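Nitrogenase molybdenum-iron protein alpha chain (Clostridium pasteurianum, PDB 4WES) forms, with the beta chain, the nitrogenase component that carries the iron-molybdenum cofactor and reduces dinitrogen to ammonium. Local coordinates at residues R21-P35 with M431-N445. Sequence-based numbering, arbitrary orientation.
Sequences RSGHIVIKTEETPNP and MKEMHDGTILIDDMN
The flat guanidinium of Arg21 carries Asp443 O over one face and Asp442 O at its edge, in plane, while the His24 ring meets Asp442 OD2 edge-on. Both groups flank one end of an antiparallel beta ladder in which strand 25-27, an outermost strand of a mixed sheet within this chain, pairs with strand 439-441. Arginine suits its place because Arg21 NH1 and Arg21 NH2 converge end-on upon the single atom Asp442 O, at 3.1 and 2.9 Å; NH1 also forms a salt bridge with Asp448. The imidazole and carboxylate are nearly coplanar, 16° apart, and His24 ND1 donates to the anti lone pair of Asp442 OD2 at 2.8 Å; Tyr375 holds the other carboxylate oxygen. Val26 and Leu440, a hydrogen-bonded pair, put their side chains on one face of the sheet; beta-branched Ile25, Ile27, Ile439 and Ile441 share the opposite one, where Ile25 CG2 lies 3.7 Å from Ile439 CD1. In one of its two conformers, Met431 bends at its last torsion (chi3 -77°), bringing its flexible thioether across Val26 and beside Pro35. Gly437, in a type II turn, adopts a positive phi (88°) that favours glycine and donates its N-H to Lys28 O. Fully extended, Lys28 sends its ammonium to the end of helix 430-433, where Lys28 NZ donates to Met431 O and, just beyond, Met434 O, each at 2.8 Å; Met434 N reaches Met431 O from the opposite face of its carbonyl plane.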
loop_
_atom_site.group_PDB
_atom_site.type_symbol
_atom_site.label_atom_id
_atom_site.label_comp_id
_atom_site.label_asym_id
_atom_site.label_seq_id
_atom_site.Cartn_x
_atom_site.Cartn_y
_atom_site.Cartn_z
ATOM N N ARG A 21 47.389 -10.195 13.535
ATOM C CA ARG A 21 46.113 -10.039 14.239
ATOM C C ARG A 21 46.207 -10.258 15.741
ATOM O O ARG A 21 45.422 -9.653 16.491
ATOM C CB ARG A 21 45.033 -10.954 13.648
ATOM C CG ARG A 21 44.530 -10.581 12.274
ATOM C CD ARG A 21 43.738 -9.272 12.272
ATOM N NE ARG A 21 42.511 -9.377 13.085
ATOM C CZ ARG A 21 41.959 -8.361 13.728
ATOM N NH1 ARG A 21 40.876 -8.569 14.447
ATOM N NH2 ARG A 21 42.531 -7.152 13.727
ATOM N N SER A 22 47.154 -11.057 16.208
ATOM C CA SER A 22 47.247 -11.381 17.610
ATOM C C SER A 22 47.302 -10.133 18.464
ATOM O O SER A 22 46.681 -10.074 19.507
ATOM C CB SER A 22 48.488 -12.220 17.881
ATOM O OG SER A 22 48.592 -12.598 19.237
ATOM N N GLY A 23 48.055 -9.127 18.027
ATOM C CA GLY A 23 48.185 -7.930 18.832
ATOM C C GLY A 23 46.936 -7.087 18.947
ATOM O O GLY A 23 46.836 -6.238 19.833
ATOM N N HIS A 24 45.965 -7.301 18.055
ATOM C CA HIS A 24 44.699 -6.556 18.030
ATOM C C HIS A 24 43.634 -7.140 18.962
ATOM O O HIS A 24 42.522 -6.613 19.020
ATOM C CB HIS A 24 44.171 -6.512 16.604
ATOM C CG HIS A 24 45.045 -5.748 15.671
ATOM N ND1 HIS A 24 44.771 -4.453 15.255
ATOM C CD2 HIS A 24 46.212 -6.090 15.084
ATOM C CE1 HIS A 24 45.740 -4.037 14.460
ATOM N NE2 HIS A 24 46.619 -5.021 14.327
ATOM N N ILE A 25 43.965 -8.236 19.638
ATOM C CA ILE A 25 42.997 -8.939 20.485
ATOM C C ILE A 25 43.659 -9.086 21.847
ATOM O O ILE A 25 44.736 -9.657 21.938
ATOM C CB ILE A 25 42.652 -10.326 19.905
ATOM C CG1 ILE A 25 42.084 -10.191 18.517
ATOM C CG2 ILE A 25 41.659 -11.037 20.819
ATOM C CD1 ILE A 25 42.079 -11.488 17.747
ATOM N N VAL A 26 43.022 -8.574 22.892
ATOM C CA VAL A 26 43.572 -8.689 24.221
ATOM C C VAL A 26 42.481 -9.004 25.210
ATOM O O VAL A 26 41.328 -8.590 25.053
ATOM C CB VAL A 26 44.372 -7.439 24.678
ATOM C CG1 VAL A 26 45.612 -7.220 23.822
ATOM C CG2 VAL A 26 43.503 -6.191 24.689
ATOM N N ILE A 27 42.850 -9.764 26.239
ATOM C CA ILE A 27 41.933 -10.111 27.319
ATOM C C ILE A 27 42.350 -9.349 28.583
ATOM O O ILE A 27 43.498 -9.428 29.008
ATOM C CB ILE A 27 41.882 -11.645 27.550
ATOM C CG1 ILE A 27 41.335 -12.369 26.286
ATOM C CG2 ILE A 27 41.033 -11.974 28.769
ATOM C CD1 ILE A 27 41.449 -13.892 26.299
ATOM N N LYS A 28 41.419 -8.601 29.178
ATOM C CA LYS A 28 41.652 -7.904 30.427
ATOM C C LYS A 28 41.463 -8.905 31.554
ATOM O O LYS A 28 40.440 -9.573 31.596
ATOM C CB LYS A 28 40.629 -6.764 30.596
ATOM C CG LYS A 28 40.732 -6.030 31.915
ATOM C CD LYS A 28 39.825 -4.826 32.003
ATOM C CE LYS A 28 40.020 -4.126 33.339
ATOM N NZ LYS A 28 39.294 -2.845 33.491
ATOM N N THR A 29 42.420 -8.961 32.467
ATOM C CA THR A 29 42.343 -9.847 33.608
ATOM C C THR A 29 42.733 -9.150 34.888
ATOM O O THR A 29 43.326 -8.057 34.879
ATOM C CB THR A 29 43.282 -11.068 33.448
ATOM O OG1 THR A 29 44.650 -10.632 33.476
ATOM C CG2 THR A 29 42.994 -11.844 32.142
ATOM N N GLU A 30 42.447 -9.817 35.997
ATOM C CA GLU A 30 42.835 -9.296 37.285
ATOM C C GLU A 30 44.358 -9.151 37.339
ATOM O O GLU A 30 44.867 -8.165 37.863
ATOM C CB GLU A 30 42.301 -10.204 38.403
ATOM C CG GLU A 30 42.282 -9.584 39.790
ATOM C CD GLU A 30 41.516 -10.441 40.781
ATOM O OE1 GLU A 30 41.474 -11.675 40.492
ATOM O OE2 GLU A 30 40.966 -9.857 41.795
ATOM N N GLU A 31 45.082 -10.100 36.744
ATOM C CA GLU A 31 46.547 -10.069 36.771
ATOM C C GLU A 31 47.107 -8.974 35.876
ATOM O O GLU A 31 48.096 -8.334 36.248
ATOM C CB GLU A 31 47.157 -11.416 36.354
ATOM C CG GLU A 31 46.393 -12.654 36.816
ATOM C CD GLU A 31 46.190 -12.717 38.326
ATOM O OE1 GLU A 31 47.063 -12.174 39.064
ATOM O OE2 GLU A 31 45.152 -13.322 38.782
ATOM N N THR A 32 46.486 -8.764 34.707
ATOM C CA THR A 32 46.903 -7.703 33.767
ATOM C C THR A 32 45.658 -6.918 33.345
ATOM O O THR A 32 44.999 -7.225 32.334
ATOM C CB THR A 32 47.688 -8.238 32.534
ATOM O OG1 THR A 32 46.788 -8.680 31.502
ATOM C CG2 THR A 32 48.590 -9.372 32.948
ATOM N N PRO A 33 45.337 -5.884 34.122
ATOM C CA PRO A 33 44.091 -5.148 33.856
ATOM C C PRO A 33 44.239 -4.140 32.715
ATOM O O PRO A 33 43.232 -3.656 32.199
ATOM C CB PRO A 33 43.809 -4.439 35.180
ATOM C CG PRO A 33 45.138 -4.346 35.848
ATOM C CD PRO A 33 45.927 -5.547 35.426
ATOM N N ASN A 34 45.474 -3.832 32.313
ATOM C CA ASN A 34 45.693 -2.800 31.323
ATOM C C ASN A 34 46.592 -3.273 30.166
ATOM O O ASN A 34 47.589 -2.648 29.856
ATOM C CB ASN A 34 46.271 -1.549 32.013
ATOM C CG ASN A 34 47.450 -1.860 32.917
ATOM O OD1 ASN A 34 47.695 -3.008 33.304
ATOM N ND2 ASN A 34 48.190 -0.816 33.269
ATOM N N PRO A 35 46.209 -4.360 29.487
ATOM C CA PRO A 35 47.076 -4.815 28.416
ATOM C C PRO A 35 47.188 -3.802 27.297
ATOM O O PRO A 35 46.229 -3.105 26.972
ATOM C CB PRO A 35 46.381 -6.071 27.897
ATOM C CG PRO A 35 44.947 -5.889 28.273
ATOM C CD PRO A 35 44.988 -5.168 29.601
ATOM N N MET A 431 39.070 0.298 28.048
ATOM C CA MET A 431 39.466 -0.891 28.792
ATOM C C MET A 431 39.224 -0.702 30.315
ATOM O O MET A 431 38.790 -1.630 31.011
ATOM C CB MET A 431 40.929 -1.221 28.457
ATOM C CG MET A 431 41.358 -2.671 28.617
ATOM S SD MET A 431 43.069 -2.777 28.064
ATOM C CE MET A 431 43.021 -2.770 26.253
ATOM N N LYS A 432 39.528 0.496 30.822
ATOM C CA LYS A 432 39.403 0.774 32.252
ATOM C C LYS A 432 38.003 0.479 32.744
ATOM O O LYS A 432 37.826 0.045 33.898
ATOM C CB LYS A 432 39.761 2.209 32.588
ATOM C CG LYS A 432 41.201 2.415 33.009
ATOM C CD LYS A 432 41.961 3.287 32.027
ATOM C CE LYS A 432 43.058 4.135 32.640
ATOM N NZ LYS A 432 43.495 5.095 31.602
ATOM N N GLU A 433 37.006 0.720 31.895
ATOM C CA GLU A 433 35.620 0.571 32.308
ATOM C C GLU A 433 35.129 -0.870 32.244
ATOM O O GLU A 433 34.135 -1.211 32.872
ATOM C CB GLU A 433 34.740 1.481 31.435
ATOM C CG GLU A 433 33.301 1.584 31.901
ATOM C CD GLU A 433 32.603 2.841 31.441
ATOM O OE1 GLU A 433 33.286 3.846 31.197
ATOM O OE2 GLU A 433 31.366 2.788 31.375
ATOM N N MET A 434 35.814 -1.724 31.497
ATOM C CA MET A 434 35.383 -3.101 31.294
ATOM C C MET A 434 35.752 -3.967 32.496
ATOM O O MET A 434 36.682 -3.689 33.245
ATOM C CB MET A 434 36.048 -3.657 30.055
ATOM C CG MET A 434 35.569 -2.922 28.811
ATOM S SD MET A 434 36.367 -3.419 27.268
ATOM C CE MET A 434 35.762 -5.088 27.083
ATOM N N HIS A 435 34.984 -5.009 32.717
ATOM C CA HIS A 435 35.321 -5.826 33.861
ATOM C C HIS A 435 36.359 -6.894 33.526
ATOM O O HIS A 435 36.700 -7.133 32.380
ATOM C CB HIS A 435 34.079 -6.381 34.526
ATOM C CG HIS A 435 33.368 -7.408 33.725
ATOM N ND1 HIS A 435 33.831 -8.710 33.617
ATOM C CD2 HIS A 435 32.173 -7.382 33.092
ATOM C CE1 HIS A 435 32.971 -9.421 32.900
ATOM N NE2 HIS A 435 31.961 -8.637 32.563
ATOM N N ASP A 436 36.909 -7.499 34.571
ATOM C CA ASP A 436 37.938 -8.508 34.384
ATOM C C ASP A 436 37.372 -9.714 33.636
ATOM O O ASP A 436 36.201 -10.060 33.812
ATOM C CB ASP A 436 38.517 -8.943 35.731
ATOM C CG ASP A 436 39.401 -7.875 36.362
ATOM O OD1 ASP A 436 39.800 -6.924 35.657
ATOM O OD2 ASP A 436 39.710 -7.989 37.583
ATOM N N GLY A 437 38.198 -10.314 32.780
ATOM C CA GLY A 437 37.811 -11.479 31.991
ATOM C C GLY A 437 37.154 -11.217 30.644
ATOM O O GLY A 437 36.713 -12.127 29.957
ATOM N N THR A 438 37.109 -9.941 30.269
ATOM C CA THR A 438 36.520 -9.496 29.014
ATOM C C THR A 438 37.580 -9.393 27.911
ATOM O O THR A 438 38.782 -9.363 28.182
ATOM C CB THR A 438 35.765 -8.159 29.222
ATOM O OG1 THR A 438 36.670 -7.153 29.660
ATOM C CG2 THR A 438 34.611 -8.361 30.177
ATOM N N ILE A 439 37.108 -9.323 26.673
ATOM C CA ILE A 439 37.988 -9.300 25.538
ATOM C C ILE A 439 37.749 -8.075 24.674
ATOM O O ILE A 439 36.614 -7.647 24.478
ATOM C CB ILE A 439 37.865 -10.613 24.722
ATOM C CG1 ILE A 439 38.965 -10.804 23.661
ATOM C CG2 ILE A 439 36.476 -10.786 24.143
ATOM C CD1 ILE A 439 39.038 -12.224 23.157
ATOM N N LEU A 440 38.857 -7.537 24.156
ATOM C CA LEU A 440 38.830 -6.430 23.233
ATOM C C LEU A 440 39.334 -6.911 21.885
ATOM O O LEU A 440 40.338 -7.611 21.816
ATOM C CB LEU A 440 39.714 -5.299 23.753
ATOM C CG LEU A 440 39.149 -4.642 25.017
ATOM C CD1 LEU A 440 39.623 -5.299 26.292
ATOM C CD2 LEU A 440 39.311 -3.133 25.054
ATOM N N ILE A 441 38.625 -6.495 20.820
ATOM C CA ILE A 441 39.000 -6.889 19.459
ATOM C C ILE A 441 39.007 -5.646 18.559
ATOM O O ILE A 441 37.960 -5.084 18.220
ATOM C CB ILE A 441 38.037 -7.933 18.856
ATOM C CG1 ILE A 441 37.888 -9.165 19.771
ATOM C CG2 ILE A 441 38.548 -8.318 17.478
ATOM C CD1 ILE A 441 36.818 -10.134 19.303
ATOM N N ASP A 442 40.191 -5.231 18.148
ATOM C CA ASP A 442 40.364 -4.104 17.244
ATOM C C ASP A 442 40.205 -4.570 15.802
ATOM O O ASP A 442 40.759 -5.590 15.394
ATOM C CB ASP A 442 41.734 -3.462 17.460
ATOM C CG ASP A 442 42.005 -2.324 16.523
ATOM O OD1 ASP A 442 41.336 -1.281 16.703
ATOM O OD2 ASP A 442 42.849 -2.488 15.619
ATOM N N ASP A 443 39.464 -3.788 15.007
ATOM C CA ASP A 443 39.189 -4.127 13.609
ATOM C C ASP A 443 38.649 -5.560 13.519
ATOM O O ASP A 443 39.085 -6.374 12.703
ATOM C CB ASP A 443 40.424 -3.909 12.725
ATOM C CG ASP A 443 40.127 -3.832 11.220
ATOM O OD1 ASP A 443 38.956 -3.812 10.784
ATOM O OD2 ASP A 443 41.143 -3.827 10.449
ATOM N N MET A 444 37.669 -5.864 14.343
ATOM C CA MET A 444 37.002 -7.177 14.323
ATOM C C MET A 444 36.458 -7.477 12.959
ATOM O O MET A 444 35.705 -6.669 12.385
ATOM C CB MET A 444 35.840 -7.163 15.322
ATOM C CG MET A 444 35.193 -8.526 15.460
ATOM S SD MET A 444 33.649 -8.511 16.414
ATOM C CE MET A 444 32.569 -7.674 15.301
ATOM N N ASN A 445 36.801 -8.654 12.440
ATOM C CA ASN A 445 36.331 -9.074 11.123
ATOM C C ASN A 445 35.262 -10.145 11.239
ATOM O O ASN A 445 34.926 -10.593 12.324
ATOM C CB ASN A 445 37.512 -9.478 10.255
ATOM C CG ASN A 445 38.276 -10.629 10.836
ATOM O OD1 ASN A 445 37.702 -11.680 11.164
ATOM N ND2 ASN A 445 39.595 -10.474 10.962
#